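Local coordinates for putative baseplate protein (Unidentified phage, PDB 2FSD), which probably recognises receptors on the surface of its Lactococcus lactis host, as the head domain of the receptor-binding protein of phage bIL170, at residues Leu51-Ile56 with Ile60-Asn65. Numbering follows the deposited sequence.
Sequences LQARII and IYVRGN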
loop_
_atom_site.group_PDB
_atom_site.type_symbol
_atom_site.label_atom_id
_atom_site.label_comp_id
_atom_site.label_asym_id
_atom_site.label_seq_id
_atom_site.Cartn_x
_atom_site.Cartn_y
_atom_site.Cartn_z
ATOM N N LEU A 51 -7.428 14.297 -1.523
ATOM C CA LEU A 51 -6.236 13.758 -2.175
ATOM C C LEU A 51 -5.144 14.795 -2.080
ATOM O O LEU A 51 -5.207 15.835 -2.732
ATOM C CB LEU A 51 -6.503 13.441 -3.650
ATOM C CG LEU A 51 -5.298 12.934 -4.435
ATOM C CD1 LEU A 51 -4.735 11.610 -3.876
ATOM C CD2 LEU A 51 -5.648 12.798 -5.923
ATOM N N GLN A 52 -4.150 14.514 -1.251
ATOM C CA GLN A 52 -3.118 15.486 -0.945
ATOM C C GLN A 52 -1.762 14.839 -0.616
ATOM O O GLN A 52 -1.672 13.657 -0.295
ATOM C CB GLN A 52 -3.592 16.384 0.205
ATOM C CG GLN A 52 -4.194 15.615 1.367
ATOM C CD GLN A 52 -4.524 16.475 2.562
ATOM O OE1 GLN A 52 -4.343 17.679 2.546
ATOM N NE2 GLN A 52 -5.012 15.848 3.611
ATOM N N ALA A 53 -0.712 15.644 -0.726
ATOM C CA ALA A 53 0.645 15.217 -0.447
ATOM C C ALA A 53 1.445 16.322 0.281
ATOM O O ALA A 53 1.100 17.516 0.212
ATOM C CB ALA A 53 1.338 14.799 -1.727
ATOM N N ARG A 54 2.493 15.902 0.996
ATOM C CA ARG A 54 3.388 16.810 1.733
ATOM C C ARG A 54 4.821 16.253 1.719
ATOM O O ARG A 54 5.030 15.051 1.533
ATOM C CB ARG A 54 2.905 16.979 3.180
ATOM C CG ARG A 54 3.442 15.916 4.116
ATOM C CD ARG A 54 2.722 15.830 5.440
ATOM N NE ARG A 54 2.805 17.055 6.220
ATOM C CZ ARG A 54 2.480 17.168 7.508
ATOM N NH1 ARG A 54 2.062 16.128 8.212
ATOM N NH2 ARG A 54 2.587 18.346 8.095
ATOM N N ILE A 55 5.800 17.130 1.914
ATOM C CA ILE A 55 7.201 16.711 2.040
ATOM C C ILE A 55 7.752 17.236 3.360
ATOM O O ILE A 55 7.737 18.455 3.605
ATOM C CB ILE A 55 8.072 17.203 0.870
ATOM C CG1 ILE A 55 7.595 16.579 -0.443
ATOM C CG2 ILE A 55 9.568 16.856 1.104
ATOM C CD1 ILE A 55 8.160 17.230 -1.683
ATOM N N ILE A 56 8.192 16.319 4.221
ATOM C CA ILE A 56 8.857 16.677 5.467
ATOM C C ILE A 56 10.199 15.951 5.533
ATOM O O ILE A 56 10.256 14.718 5.549
ATOM C CB ILE A 56 8.052 16.279 6.709
ATOM C CG1 ILE A 56 6.567 16.571 6.539
ATOM C CG2 ILE A 56 8.622 16.987 7.970
ATOM C CD1 ILE A 56 5.735 15.815 7.509
ATOM N N ILE A 60 8.293 12.163 1.085
ATOM C CA ILE A 60 6.974 12.537 0.617
ATOM C C ILE A 60 5.925 11.579 1.199
ATOM O O ILE A 60 6.143 10.366 1.254
ATOM C CB ILE A 60 6.920 12.582 -0.933
ATOM C CG1 ILE A 60 5.601 13.209 -1.408
ATOM C CG2 ILE A 60 7.117 11.192 -1.548
ATOM C CD1 ILE A 60 5.541 13.475 -2.901
ATOM N N TYR A 61 4.805 12.153 1.640
ATOM C CA TYR A 61 3.646 11.431 2.138
ATOM C C TYR A 61 2.463 11.755 1.238
ATOM O O TYR A 61 2.221 12.911 0.924
ATOM C CB TYR A 61 3.297 11.861 3.570
ATOM C CG TYR A 61 4.428 11.682 4.549
ATOM C CD1 TYR A 61 4.455 10.596 5.409
ATOM C CD2 TYR A 61 5.480 12.585 4.599
ATOM C CE1 TYR A 61 5.501 10.407 6.297
ATOM C CE2 TYR A 61 6.537 12.401 5.480
ATOM C CZ TYR A 61 6.536 11.305 6.327
ATOM O OH TYR A 61 7.560 11.111 7.209
ATOM N N VAL A 62 1.723 10.733 0.836
ATOM C CA VAL A 62 0.535 10.924 0.020
ATOM C C VAL A 62 -0.607 10.142 0.658
ATOM O O VAL A 62 -0.432 9.004 1.084
ATOM C CB VAL A 62 0.746 10.468 -1.440
ATOM C CG1 VAL A 62 -0.312 11.077 -2.347
ATOM C CG2 VAL A 62 2.135 10.832 -1.937
ATOM N N ARG A 63 -1.774 10.771 0.731
ATOM C CA ARG A 63 -2.972 10.093 1.222
ATOM C C ARG A 63 -4.200 10.414 0.386
ATOM O O ARG A 63 -4.335 11.503 -0.149
ATOM C CB ARG A 63 -3.235 10.438 2.685
ATOM C CG ARG A 63 -3.296 11.918 2.976
ATOM C CD ARG A 63 -3.805 12.130 4.385
ATOM N NE ARG A 63 -3.759 13.532 4.775
ATOM C CZ ARG A 63 -3.781 13.959 6.036
ATOM N NH1 ARG A 63 -3.832 13.104 7.047
ATOM N NH2 ARG A 63 -3.728 15.255 6.291
ATOM N N GLY A 64 -5.085 9.428 0.293
ATOM C CA GLY A 64 -6.364 9.572 -0.359
ATOM C C GLY A 64 -7.435 9.104 0.600
ATOM O O GLY A 64 -7.261 8.105 1.309
ATOM N N ASN A 65 -8.532 9.849 0.638
ATOM C CA ASN A 65 -9.671 9.490 1.447
ATOM C C ASN A 65 -10.986 9.643 0.654
ATOM O O ASN A 65 -11.380 10.748 0.277
ATOM C CB ASN A 65 -9.673 10.317 2.743
ATOM C CG ASN A 65 -10.656 9.801 3.748
ATOM O OD1 ASN A 65 -11.861 9.940 3.571
ATOM N ND2 ASN A 65 -10.157 9.181 4.803
#
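Two reciprocal pairs of backbone hydrogen bonds tie Q52 to R63 and R54 to Y61. At the first, Q52 N donates to R63 O and R63 N answers to Q52 O at 3.1 Å, both almost straight. At the second, Y61 N reaches R54 O at 2.9 Å, while the return bond from R54 N to Y61 O is more bent. On the same face as Y61 and R54, the side chains of Q52 and R63 run side by side in the same direction. Both chains leave with CG between the backbone N and the carbonyl carbon (chi1 47° for Q52 and 54° for R63) and run on extended, so that the Q52 amide lies at the edge of the R63 guanidinium, the planes 20° apart. These strands form a beta hairpin in the closed antiparallel barrel of the phage head domain, flanked by strands 34-41 and 132-140. W36 of the former makes cation-pi contacts with both R54 and R63. Obliquely at the Y61 ring lie R54 CG, 3.9 Å from CD2, and I56 CD1, 4.1 Å from CE2; I56 CD1 also lies on one face of the R54 guanidinium, offset toward its rim. On the buried face L51, A53, I55, I60 and V62 point inward, with I55 CG1 against I60 CG1 at 4.0 Å.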